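Local coordinates for protein bifunctional cytochrome P450/NADPH--P450 reductase (Deinococcus aerius, PDB 7F3H) that probably hydroxylates organic substrates at a haem iron, using electrons passed on from NADPH by a fused reductase, at residues Thr80-Leu85 with Leu90-Ser95; Glu97-Lys102 with Asp254-Tyr259; Pro109-Arg114 with Gly234-Leu239. All coordinates share one frame; numbering follows the deposited sequence.

Of the three contacts, interaction 1 is the first to close from the N terminus: helix 80-86 folds against the loop that follows it, making a short turn beside the haem. Interaction 2 opens just afterwards, on helix 98-107, and is completed only at the start of the long helix 254-285, more than 150 residues on. Nested inside that large loop is interaction 3, between residues 109-114, which lead into helix 113-137, and the short helix 236-242. No pair of contacts crosses. Interactions 1 and 2 touch each other and both reach the haem; interaction 2 also touches interaction 3, through Ile257 and Leu237, while interactions 1 and 3 do not meet.

Interaction 1 (Thr80-Leu85 with Leu90-Ser95). With HEM (protoporphyrin IX containing Fe), chain E; SO4 (sulfate ion), chain G.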
loop_
_atom_site.group_PDB
_atom_site.type_symbol
_atom_site.label_atom_id
_atom_site.label_comp_id
_atom_site.label_asym_id
_atom_site.label_seq_id
_atom_site.Cartn_x
_atom_site.Cartn_y
_atom_site.Cartn_z
ATOM N N THR A 80 -16.750 4.748 0.701
ATOM C CA THR A 80 -17.564 5.841 0.163
ATOM C C THR A 80 -16.852 7.191 0.234
ATOM O O THR A 80 -16.867 7.959 -0.732
ATOM C CB THR A 80 -18.898 5.913 0.890
ATOM O OG1 THR A 80 -19.589 4.653 0.735
ATOM C CG2 THR A 80 -19.718 7.047 0.301
ATOM N N ASN A 81 -16.232 7.512 1.373
ATOM C CA ASN A 81 -15.541 8.795 1.452
ATOM C C ASN A 81 -14.309 8.839 0.539
ATOM O O ASN A 81 -14.079 9.850 -0.135
ATOM C CB ASN A 81 -15.187 9.106 2.900
ATOM C CG ASN A 81 -16.417 9.245 3.777
ATOM O OD1 ASN A 81 -17.509 9.562 3.288
ATOM N ND2 ASN A 81 -16.252 9.020 5.072
ATOM N N ILE A 82 -13.501 7.764 0.494
ATOM C CA ILE A 82 -12.319 7.772 -0.384
ATOM C C ILE A 82 -12.755 7.893 -1.838
ATOM O O ILE A 82 -12.008 8.411 -2.688
ATOM C CB ILE A 82 -11.403 6.532 -0.150
ATOM C CG1 ILE A 82 -10.122 6.634 -0.965
ATOM C CG2 ILE A 82 -12.058 5.220 -0.560
ATOM C CD1 ILE A 82 -9.237 7.813 -0.552
ATOM N N ARG A 83 -13.979 7.450 -2.146
ATOM C CA ARG A 83 -14.502 7.629 -3.494
ATOM C C ARG A 83 -14.652 9.100 -3.875
ATOM O O ARG A 83 -14.630 9.410 -5.071
ATOM C CB ARG A 83 -15.843 6.907 -3.662
ATOM C CG ARG A 83 -16.329 6.899 -5.133
ATOM C CD ARG A 83 -17.464 5.932 -5.377
ATOM N NE ARG A 83 -18.015 6.088 -6.719
ATOM C CZ ARG A 83 -18.350 5.074 -7.519
ATOM N NH1 ARG A 83 -18.190 3.812 -7.113
ATOM N NH2 ARG A 83 -18.863 5.317 -8.719
ATOM N N ASN A 84 -14.792 10.011 -2.892
ATOM C CA ASN A 84 -14.884 11.443 -3.193
ATOM C C ASN A 84 -13.777 11.892 -4.119
ATOM O O ASN A 84 -13.975 12.790 -4.945
ATOM C CB ASN A 84 -14.778 12.302 -1.929
ATOM C CG ASN A 84 -15.969 12.195 -1.039
ATOM O OD1 ASN A 84 -17.071 11.880 -1.488
ATOM N ND2 ASN A 84 -15.770 12.478 0.239
ATOM N N LEU A 85 -12.632 11.248 -4.039
ATOM C CA LEU A 85 -11.552 11.541 -4.951
ATOM C C LEU A 85 -11.130 10.373 -5.828
ATOM O O LEU A 85 -10.495 10.607 -6.865
ATOM C CB LEU A 85 -10.399 12.201 -4.154
ATOM C CG LEU A 85 -9.556 11.680 -2.990
ATOM C CD1 LEU A 85 -8.240 12.426 -2.741
ATOM C CD2 LEU A 85 -10.449 11.993 -1.760
ATOM N N LEU A 90 -10.489 2.179 -10.339
ATOM C CA LEU A 90 -10.418 0.763 -9.975
ATOM C C LEU A 90 -10.536 0.530 -8.473
ATOM O O LEU A 90 -11.024 -0.528 -8.052
ATOM C CB LEU A 90 -9.103 0.179 -10.460
ATOM C CG LEU A 90 -9.059 -0.034 -11.958
ATOM C CD1 LEU A 90 -7.715 -0.597 -12.361
ATOM C CD2 LEU A 90 -10.192 -0.954 -12.328
ATOM N N PHE A 91 -10.068 1.476 -7.638
ATOM C CA PHE A 91 -9.992 1.195 -6.209
ATOM C C PHE A 91 -11.328 1.442 -5.542
ATOM O O PHE A 91 -11.684 0.745 -4.582
ATOM C CB PHE A 91 -8.910 2.049 -5.554
ATOM C CG PHE A 91 -8.644 1.727 -4.096
ATOM C CD1 PHE A 91 -7.792 0.685 -3.732
ATOM C CD2 PHE A 91 -9.205 2.503 -3.079
ATOM C CE1 PHE A 91 -7.520 0.416 -2.381
ATOM C CE2 PHE A 91 -8.944 2.230 -1.735
ATOM C CZ PHE A 91 -8.105 1.181 -1.386
ATOM N N THR A 92 -12.111 2.374 -6.079
ATOM C CA THR A 92 -13.296 2.852 -5.383
ATOM C C THR A 92 -14.583 2.572 -6.149
ATOM O O THR A 92 -15.609 3.171 -5.840
ATOM C CB THR A 92 -13.149 4.349 -5.079
ATOM O OG1 THR A 92 -12.871 5.059 -6.287
ATOM C CG2 THR A 92 -11.981 4.585 -4.117
ATOM N N SER A 93 -14.565 1.639 -7.094
ATOM C CA SER A 93 -15.759 1.276 -7.855
ATOM C C SER A 93 -16.182 -0.149 -7.548
ATOM O O SER A 93 -15.359 -1.003 -7.201
ATOM C CB SER A 93 -15.524 1.411 -9.363
ATOM O OG SER A 93 -14.315 0.779 -9.719
ATOM N N ASP A 94 -17.480 -0.402 -7.686
ATOM C CA ASP A 94 -18.007 -1.747 -7.504
ATOM C C ASP A 94 -17.763 -2.565 -8.769
ATOM O O ASP A 94 -17.603 -2.011 -9.861
ATOM C CB ASP A 94 -19.501 -1.704 -7.159
ATOM C CG ASP A 94 -19.768 -1.431 -5.679
ATOM O OD1 ASP A 94 -19.275 -2.178 -4.817
ATOM O OD2 ASP A 94 -20.470 -0.457 -5.367
ATOM N N SER A 95 -17.641 -3.896 -8.591
ATOM C CA SER A 95 -17.363 -4.796 -9.714
ATOM C C SER A 95 -18.411 -4.681 -10.811
ATOM O O SER A 95 -18.088 -4.832 -12.000
ATOM C CB SER A 95 -17.278 -6.250 -9.244
ATOM O OG SER A 95 -16.333 -6.420 -8.202
HETATM C CHA HEM E . -5.619 -2.549 -4.634
HETATM C CHB HEM E . -2.834 0.391 -7.320
HETATM C CHC HEM E . 0.907 -0.435 -4.306
HETATM C CHD HEM E . -1.963 -3.130 -1.475
HETATM C C1A HEM E . -5.188 -1.693 -5.617
HETATM C C2A HEM E . -6.013 -1.149 -6.675
HETATM C C3A HEM E . -5.251 -0.361 -7.451
HETATM C C4A HEM E . -3.925 -0.318 -6.855
HETATM C CMA HEM E . -5.717 0.417 -8.709
HETATM C CAA HEM E . -7.482 -1.537 -6.901
HETATM C CBA HEM E . -7.498 -2.704 -7.895
HETATM C CGA HEM E . -8.917 -3.133 -8.267
HETATM O O1A HEM E . -9.143 -3.311 -9.495
HETATM O O2A HEM E . -9.864 -3.201 -7.425
HETATM C C1B HEM E . -1.566 0.401 -6.776
HETATM C C2B HEM E . -0.399 1.095 -7.307
HETATM C C3B HEM E . 0.635 0.816 -6.494
HETATM C C4B HEM E . 0.140 0.008 -5.395
HETATM C CMB HEM E . -0.395 1.905 -8.619
HETATM C CAB HEM E . 2.094 1.323 -6.503
HETATM C CBB HEM E . 2.571 2.262 -7.324
HETATM C C1C HEM E . 0.463 -1.228 -3.260
HETATM C C2C HEM E . 1.265 -1.762 -2.151
HETATM C C3C HEM E . 0.414 -2.482 -1.396
HETATM C C4C HEM E . -0.885 -2.468 -1.997
HETATM C CMC HEM E . 2.778 -1.484 -1.908
HETATM C CAC HEM E . 0.623 -3.289 -0.123
HETATM C CBC HEM E . 1.812 -3.407 0.450
HETATM C C1D HEM E . -3.204 -3.205 -2.076
HETATM C C2D HEM E . -4.378 -3.883 -1.534
HETATM C C3D HEM E . -5.361 -3.714 -2.417
HETATM C C4D HEM E . -4.880 -2.923 -3.532
HETATM C CMD HEM E . -4.480 -4.669 -0.200
HETATM C CAD HEM E . -6.767 -4.259 -2.243
HETATM C CBD HEM E . -7.472 -3.174 -1.474
HETATM C CGD HEM E . -8.847 -3.596 -1.080
HETATM O O1D HEM E . -9.620 -2.655 -0.776
HETATM O O2D HEM E . -9.163 -4.830 -1.070
HETATM N NA HEM E . -3.933 -1.139 -5.745
HETATM N NB HEM E . -1.202 -0.257 -5.625
HETATM N NC HEM E . -0.845 -1.672 -3.116
HETATM N ND HEM E . -3.549 -2.637 -3.292
HETATM FE FE HEM E . -2.380 -1.554 -4.476
HETATM S S SO4 G . -19.145 9.045 -9.533
HETATM O O1 SO4 G . -19.287 10.439 -10.008
HETATM O O2 SO4 G . -18.329 8.983 -8.285
HETATM O O3 SO4 G . -20.491 8.502 -9.262
HETATM O O4 SO4 G . -18.541 8.239 -10.622
#
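Arg83 passes slantwise over Thr92 and reaches its backbone. The two CB atoms, Arg83 CB and Thr92 CB, are 4.0 Å apart; from there the arginine chain, started anti to the backbone N (chi1 -172°) and extended as far as NE, brings NH1 to 2.9 Å from Thr92 O. That hydrogen bond is bent, 123° at the hydrogen, and so weak. Beside it Ile82 sets CG2 against Thr92 CG2 at 3.6 Å, the side chains nearly perpendicular, and the same methyl, Ile82 CG2, lies near the ring plane at the edge of Phe91, 4.5 Å from its CE2, a loose contact. Threonine suits this place because its two branches divide the work: CG2 packs on Ile82, while OG1 is hydrogen-bonded to Gly87 O. In P450 terms helix 80-86 is the B′ helix and 90-95 belongs to the B′-C loop, a region that in the family usually borders the substrate pocket. Here the loop also lines the haem: Phe91 CE1 comes 3.7 Å from HEM CBD, and Leu90 CB lies 3.6 Å from the propionate oxygen HEM O1A. Further out, Arg83 NH1 forms a salt bridge with Glu97 OE2, which also accepts from Asp94 N and thereby ties the arginine to the far end of the loop. At the guanidinium edge sits a sulfate, probably from the crystallisation liquor; NE points at its O2 over a nearly straight (168°) but long and weak 3.3 Å bond. Ile82 also rests on Met184 of helix 175-190 and Ile266 of helix 254-285.

Interaction 2 (Glu97-Lys102 with Asp254-Tyr259); sequences EPNWGK and DENIRY. With HEM (protoporphyrin IX containing Fe), chain E.
Asn256 ND2 sits over a face of the Asn99 amide, the two amide planes 33° apart and the side chains running antiparallel. Asn256 ND2 lies 3.5 Å from Asn99 CG and 3.4 Å from Asn99 ND2, yet the two nitrogens are both donors and form no hydrogen bond; the amides simply pack. Asparagine suits position 256 because both ends of its amide find partners: ND2 donates to Asp88 O, and OD1 accepts from Gln260 NE2, which limits how the amide can turn. The other flat group, the Trp100 indole, leaves the helix on the side away from Asn256, with CG anti to the backbone N (chi1 -180°). Its edge meets a haem propionate, NE1 donating to HEM O1A at 3.1 Å with an angle of 145°, while His104 stacks on the ring. A tryptophan on the C helix bound to a propionate, with histidine four residues on, recalls the family's WxxxR motif. Lys102 adds a salt bridge to Glu250, just ahead of the second helix. The contact thus joins helix 98-107 to the first turns of the long helix 254-285, where Ile257, the residue after Asn256, packs on helices 199-227 and 236-242.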
loop_
_atom_site.group_PDB
_atom_site.type_symbol
_atom_site.label_atom_id
_atom_site.label_comp_id
_atom_site.label_asym_id
_atom_site.label_seq_id
_atom_site.Cartn_x
_atom_site.Cartn_y
_atom_site.Cartn_z
ATOM N N GLU A 97 -20.192 -2.017 -11.761
ATOM C CA GLU A 97 -20.101 -0.807 -12.567
ATOM C C GLU A 97 -19.272 -1.075 -13.826
ATOM O O GLU A 97 -18.151 -1.599 -13.723
ATOM C CB GLU A 97 -19.475 0.327 -11.760
ATOM C CG GLU A 97 -20.281 0.805 -10.592
ATOM C CD GLU A 97 -19.607 1.974 -9.876
ATOM O OE1 GLU A 97 -19.463 3.068 -10.470
ATOM O OE2 GLU A 97 -19.202 1.787 -8.708
ATOM N N PRO A 98 -19.762 -0.698 -15.014
ATOM C CA PRO A 98 -19.051 -1.052 -16.257
ATOM C C PRO A 98 -17.620 -0.544 -16.325
ATOM O O PRO A 98 -16.733 -1.227 -16.880
ATOM C CB PRO A 98 -19.911 -0.378 -17.340
ATOM C CG PRO A 98 -21.260 -0.256 -16.760
ATOM C CD PRO A 98 -21.076 -0.083 -15.269
ATOM N N ASN A 99 -17.362 0.655 -15.779
ATOM C CA ASN A 99 -16.019 1.219 -15.866
ATOM C C ASN A 99 -14.998 0.419 -15.053
ATOM O O ASN A 99 -13.802 0.477 -15.371
ATOM C CB ASN A 99 -16.025 2.694 -15.446
ATOM C CG ASN A 99 -16.171 3.653 -16.632
ATOM O OD1 ASN A 99 -15.804 3.347 -17.770
ATOM N ND2 ASN A 99 -16.749 4.802 -16.366
ATOM N N TRP A 100 -15.425 -0.337 -14.031
ATOM C CA TRP A 100 -14.461 -1.191 -13.348
ATOM C C TRP A 100 -13.909 -2.237 -14.308
ATOM O O TRP A 100 -12.696 -2.309 -14.534
ATOM C CB TRP A 100 -15.047 -1.870 -12.108
ATOM C CG TRP A 100 -13.947 -2.721 -11.488
ATOM C CD1 TRP A 100 -12.987 -2.299 -10.606
ATOM C CD2 TRP A 100 -13.642 -4.107 -11.767
ATOM N NE1 TRP A 100 -12.135 -3.329 -10.298
ATOM C CE2 TRP A 100 -12.513 -4.451 -10.991
ATOM C CE3 TRP A 100 -14.222 -5.082 -12.581
ATOM C CZ2 TRP A 100 -11.946 -5.741 -11.003
ATOM C CZ3 TRP A 100 -13.659 -6.369 -12.590
ATOM C CH2 TRP A 100 -12.534 -6.683 -11.803
ATOM N N GLY A 101 -14.805 -3.062 -14.875
ATOM C CA GLY A 101 -14.387 -4.060 -15.843
ATOM C C GLY A 101 -13.574 -3.462 -16.968
ATOM O O GLY A 101 -12.524 -4.002 -17.341
ATOM N N LYS A 102 -14.024 -2.315 -17.498
ATOM C CA LYS A 102 -13.321 -1.697 -18.623
ATOM C C LYS A 102 -11.887 -1.343 -18.236
ATOM O O LYS A 102 -10.917 -1.784 -18.881
ATOM C CB LYS A 102 -14.074 -0.450 -19.096
ATOM C CG LYS A 102 -15.298 -0.718 -19.952
ATOM C CD LYS A 102 -16.142 0.554 -20.164
ATOM C CE LYS A 102 -15.389 1.662 -20.913
ATOM N NZ LYS A 102 -16.263 2.799 -21.411
ATOM N N ASP A 254 -12.860 10.479 -20.559
ATOM C CA ASP A 254 -11.863 11.394 -20.002
ATOM C C ASP A 254 -12.035 11.519 -18.489
ATOM O O ASP A 254 -11.043 11.522 -17.743
ATOM C CB ASP A 254 -11.957 12.769 -20.682
ATOM C CG ASP A 254 -11.326 12.811 -22.104
ATOM O OD1 ASP A 254 -10.526 11.925 -22.517
ATOM O OD2 ASP A 254 -11.641 13.784 -22.813
ATOM N N GLU A 255 -13.289 11.571 -18.025
ATOM C CA GLU A 255 -13.552 11.608 -16.593
ATOM C C GLU A 255 -12.921 10.397 -15.917
ATOM O O GLU A 255 -12.178 10.522 -14.937
ATOM C CB GLU A 255 -15.060 11.569 -16.330
ATOM C CG GLU A 255 -15.444 12.042 -14.962
ATOM C CD GLU A 255 -16.839 11.649 -14.565
ATOM O OE1 GLU A 255 -17.362 10.703 -15.158
ATOM O OE2 GLU A 255 -17.442 12.312 -13.694
ATOM N N ASN A 256 -13.158 9.211 -16.481
ATOM C CA ASN A 256 -12.653 8.006 -15.843
ATOM C C ASN A 256 -11.130 7.915 -15.912
ATOM O O ASN A 256 -10.510 7.365 -14.998
ATOM C CB ASN A 256 -13.302 6.760 -16.443
ATOM C CG ASN A 256 -13.033 5.524 -15.607
ATOM O OD1 ASN A 256 -12.042 4.804 -15.839
ATOM N ND2 ASN A 256 -13.898 5.280 -14.608
ATOM N N ILE A 257 -10.508 8.387 -17.003
ATOM C CA ILE A 257 -9.045 8.453 -17.041
ATOM C C ILE A 257 -8.505 9.316 -15.901
ATOM O O ILE A 257 -7.510 8.967 -15.244
ATOM C CB ILE A 257 -8.560 8.979 -18.397
ATOM C CG1 ILE A 257 -8.873 7.973 -19.499
ATOM C CG2 ILE A 257 -7.077 9.297 -18.329
ATOM C CD1 ILE A 257 -8.679 8.526 -20.904
ATOM N N ARG A 258 -9.116 10.479 -15.676
ATOM C CA ARG A 258 -8.632 11.307 -14.573
ATOM C C ARG A 258 -8.804 10.560 -13.260
ATOM O O ARG A 258 -7.902 10.574 -12.407
ATOM C CB ARG A 258 -9.327 12.675 -14.530
ATOM C CG ARG A 258 -9.615 13.112 -13.113
ATOM C CD ARG A 258 -10.129 14.509 -12.993
ATOM N NE ARG A 258 -11.524 14.709 -13.395
ATOM C CZ ARG A 258 -12.581 14.412 -12.638
ATOM N NH1 ARG A 258 -12.414 13.867 -11.458
ATOM N NH2 ARG A 258 -13.819 14.647 -13.067
ATOM N N TYR A 259 -9.955 9.885 -13.099
ATOM C CA TYR A 259 -10.197 9.070 -11.912
ATOM C C TYR A 259 -9.108 8.013 -11.725
ATOM O O TYR A 259 -8.597 7.828 -10.612
ATOM C CB TYR A 259 -11.564 8.416 -12.018
ATOM C CG TYR A 259 -12.682 9.321 -11.608
ATOM C CD1 TYR A 259 -12.483 10.318 -10.647
ATOM C CD2 TYR A 259 -13.956 9.186 -12.158
ATOM C CE1 TYR A 259 -13.524 11.154 -10.270
ATOM C CE2 TYR A 259 -14.993 10.022 -11.770
ATOM C CZ TYR A 259 -14.767 10.992 -10.833
ATOM O OH TYR A 259 -15.801 11.799 -10.458
HETATM C CHA HEM E . -5.619 -2.549 -4.634
HETATM C CHB HEM E . -2.834 0.391 -7.320
HETATM C CHC HEM E . 0.907 -0.435 -4.306
HETATM C CHD HEM E . -1.963 -3.130 -1.475
HETATM C C1A HEM E . -5.188 -1.693 -5.617
HETATM C C2A HEM E . -6.013 -1.149 -6.675
HETATM C C3A HEM E . -5.251 -0.361 -7.451
HETATM C C4A HEM E . -3.925 -0.318 -6.855
HETATM C CMA HEM E . -5.717 0.417 -8.709
HETATM C CAA HEM E . -7.482 -1.537 -6.901
HETATM C CBA HEM E . -7.498 -2.704 -7.895
HETATM C CGA HEM E . -8.917 -3.133 -8.267
HETATM O O1A HEM E . -9.143 -3.311 -9.495
HETATM O O2A HEM E . -9.864 -3.201 -7.425
HETATM C C1B HEM E . -1.566 0.401 -6.776
HETATM C C2B HEM E . -0.399 1.095 -7.307
HETATM C C3B HEM E . 0.635 0.816 -6.494
HETATM C C4B HEM E . 0.140 0.008 -5.395
HETATM C CMB HEM E . -0.395 1.905 -8.619
HETATM C CAB HEM E . 2.094 1.323 -6.503
HETATM C CBB HEM E . 2.571 2.262 -7.324
HETATM C C1C HEM E . 0.463 -1.228 -3.260
HETATM C C2C HEM E . 1.265 -1.762 -2.151
HETATM C C3C HEM E . 0.414 -2.482 -1.396
HETATM C C4C HEM E . -0.885 -2.468 -1.997
HETATM C CMC HEM E . 2.778 -1.484 -1.908
HETATM C CAC HEM E . 0.623 -3.289 -0.123
HETATM C CBC HEM E . 1.812 -3.407 0.450
HETATM C C1D HEM E . -3.204 -3.205 -2.076
HETATM C C2D HEM E . -4.378 -3.883 -1.534
HETATM C C3D HEM E . -5.361 -3.714 -2.417
HETATM C C4D HEM E . -4.880 -2.923 -3.532
HETATM C CMD HEM E . -4.480 -4.669 -0.200
HETATM C CAD HEM E . -6.767 -4.259 -2.243
HETATM C CBD HEM E . -7.472 -3.174 -1.474
HETATM C CGD HEM E . -8.847 -3.596 -1.080
HETATM O O1D HEM E . -9.620 -2.655 -0.776
HETATM O O2D HEM E . -9.163 -4.830 -1.070
HETATM N NA HEM E . -3.933 -1.139 -5.745
HETATM N NB HEM E . -1.202 -0.257 -5.625
HETATM N NC HEM E . -0.845 -1.672 -3.116
HETATM N ND HEM E . -3.549 -2.637 -3.292
HETATM FE FE HEM E . -2.380 -1.554 -4.476
#

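Interaction 3 (Pro109-Arg114 with Gly234-Leu239); sequences PAFSQR and GDLLGL
Ala110, just after Pro109, fits its methyl between two leucines: Ala110 CB is 3.6 Å from Leu236 CD2 and equally 3.6 Å from Leu239 CD1. A residue this small lets the linker come near the short helix 236-242. Phe111 follows, its ring standing across the Leu236 side chain with Phe111 CZ 3.5 Å from Leu236 CD1. CG of Phe111 stands anti to the carbonyl carbon (chi1 -78°), which turns the ring toward Leu236; the ring also packs edge-to-face with Phe264, and the side chain is about 4 Å from the haem at the nearest atoms. Leu236 thus divides its methyls, CD1 on Phe111 and CD2 chiefly on Ala110; an alanine in place of Leu236 lacks both and would probably leave a gap between Ala110 and Phe111, with the ring freer to shift. Next, Ser112 turns back, OG donating to Pro109 O at 3.0 Å and closing a turn within the linker between the C and D helices of the P450 fold; the same OG lies over one face of the Arg114 guanidinium. Across the contact, Asp235 caps the helix, its OD1 taking Gly238 N at 3.0 Å from above the carboxylate plane and also a salt bridge from Arg226. Glycine suits position 238, since a CB there would run into Asp235 OD1. No hydrogen bond joins the two segments; the contact rests on the close fit of methyls and ring.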
loop_
_atom_site.group_PDB
_atom_site.type_symbol
_atom_site.label_atom_id
_atom_site.label_comp_id
_atom_site.label_asym_id
_atom_site.label_seq_id
_atom_site.Cartn_x
_atom_site.Cartn_y
_atom_site.Cartn_z
ATOM N N PRO A 109 -2.650 -5.356 -18.704
ATOM C CA PRO A 109 -1.426 -5.591 -19.475
ATOM C C PRO A 109 -0.383 -4.535 -19.215
ATOM O O PRO A 109 0.810 -4.845 -19.282
ATOM C CB PRO A 109 -1.929 -5.523 -20.928
ATOM C CG PRO A 109 -3.373 -5.840 -20.841
ATOM C CD PRO A 109 -3.831 -5.208 -19.577
ATOM N N ALA A 110 -0.797 -3.320 -18.836
ATOM C CA ALA A 110 0.106 -2.211 -18.550
ATOM C C ALA A 110 0.776 -2.312 -17.190
ATOM O O ALA A 110 1.663 -1.498 -16.909
ATOM C CB ALA A 110 -0.636 -0.865 -18.615
ATOM N N PHE A 111 0.321 -3.241 -16.331
ATOM C CA PHE A 111 0.828 -3.425 -14.968
ATOM C C PHE A 111 1.454 -4.799 -14.751
ATOM O O PHE A 111 1.775 -5.166 -13.602
ATOM C CB PHE A 111 -0.297 -3.214 -13.950
ATOM C CG PHE A 111 -0.624 -1.769 -13.686
ATOM C CD1 PHE A 111 -1.842 -1.245 -14.112
ATOM C CD2 PHE A 111 0.241 -0.963 -12.965
ATOM C CE1 PHE A 111 -2.166 0.080 -13.873
ATOM C CE2 PHE A 111 -0.071 0.379 -12.710
ATOM C CZ PHE A 111 -1.278 0.905 -13.155
ATOM N N SER A 112 1.579 -5.588 -15.809
ATOM C CA SER A 112 2.180 -6.905 -15.726
ATOM C C SER A 112 3.677 -6.778 -15.604
ATOM O O SER A 112 4.257 -5.735 -15.906
ATOM C CB SER A 112 1.863 -7.724 -16.971
ATOM O OG SER A 112 2.423 -7.112 -18.129
ATOM N N GLN A 113 4.309 -7.879 -15.187
ATOM C CA GLN A 113 5.762 -7.906 -15.104
ATOM C C GLN A 113 6.423 -7.529 -16.433
ATOM O O GLN A 113 7.356 -6.717 -16.444
ATOM C CB GLN A 113 6.230 -9.274 -14.611
ATOM C CG GLN A 113 7.663 -9.295 -14.096
ATOM C CD GLN A 113 7.915 -8.301 -12.963
ATOM O OE1 GLN A 113 7.204 -8.270 -11.950
ATOM N NE2 GLN A 113 8.932 -7.474 -13.139
ATOM N N ARG A 114 5.992 -8.121 -17.568
ATOM C CA ARG A 114 6.730 -7.781 -18.800
ATOM C C ARG A 114 6.591 -6.286 -19.148
ATOM O O ARG A 114 7.384 -5.758 -19.934
ATOM C CB ARG A 114 6.453 -8.715 -20.010
ATOM C CG ARG A 114 5.176 -8.544 -20.681
ATOM C CD ARG A 114 4.187 -9.299 -19.948
ATOM N NE ARG A 114 2.845 -9.427 -20.545
ATOM C CZ ARG A 114 1.820 -10.021 -19.948
ATOM N NH1 ARG A 114 0.647 -10.100 -20.583
ATOM N NH2 ARG A 114 2.007 -10.722 -18.823
ATOM N N GLY A 234 4.267 6.720 -24.077
ATOM C CA GLY A 234 4.747 5.598 -23.284
ATOM C C GLY A 234 4.007 5.424 -21.969
ATOM O O GLY A 234 3.695 4.298 -21.569
ATOM N N ASP A 235 3.703 6.534 -21.296
ATOM C CA ASP A 235 3.164 6.521 -19.940
ATOM C C ASP A 235 1.777 5.861 -19.893
ATOM O O ASP A 235 1.142 5.590 -20.922
ATOM C CB ASP A 235 3.131 7.947 -19.379
ATOM C CG ASP A 235 2.105 8.847 -20.074
ATOM O OD1 ASP A 235 1.838 8.649 -21.271
ATOM O OD2 ASP A 235 1.584 9.787 -19.432
ATOM N N LEU A 236 1.294 5.650 -18.657
ATOM C CA LEU A 236 -0.009 5.011 -18.449
ATOM C C LEU A 236 -1.145 5.818 -19.059
ATOM O O LEU A 236 -2.071 5.241 -19.637
ATOM C CB LEU A 236 -0.277 4.813 -16.959
ATOM C CG LEU A 236 0.329 3.568 -16.336
ATOM C CD1 LEU A 236 0.117 3.632 -14.851
ATOM C CD2 LEU A 236 -0.303 2.340 -16.912
ATOM N N LEU A 237 -1.111 7.150 -18.904
ATOM C CA LEU A 237 -2.094 8.029 -19.547
ATOM C C LEU A 237 -2.145 7.826 -21.063
ATOM O O LEU A 237 -3.233 7.731 -21.648
ATOM C CB LEU A 237 -1.782 9.490 -19.216
ATOM C CG LEU A 237 -2.634 10.528 -19.936
ATOM C CD1 LEU A 237 -4.091 10.188 -19.754
ATOM C CD2 LEU A 237 -2.343 11.922 -19.422
ATOM N N GLY A 238 -0.985 7.829 -21.723
ATOM C CA GLY A 238 -0.960 7.594 -23.158
ATOM C C GLY A 238 -1.631 6.293 -23.555
ATOM O O GLY A 238 -2.276 6.206 -24.602
ATOM N N LEU A 239 -1.507 5.271 -22.711
ATOM C CA LEU A 239 -2.165 3.997 -22.963
ATOM C C LEU A 239 -3.666 4.113 -22.764
ATOM O O LEU A 239 -4.443 3.540 -23.540
ATOM C CB LEU A 239 -1.562 2.915 -22.058
ATOM C CG LEU A 239 -2.106 1.481 -22.166
ATOM C CD1 LEU A 239 -1.033 0.430 -21.919
ATOM C CD2 LEU A 239 -3.222 1.278 -21.148
#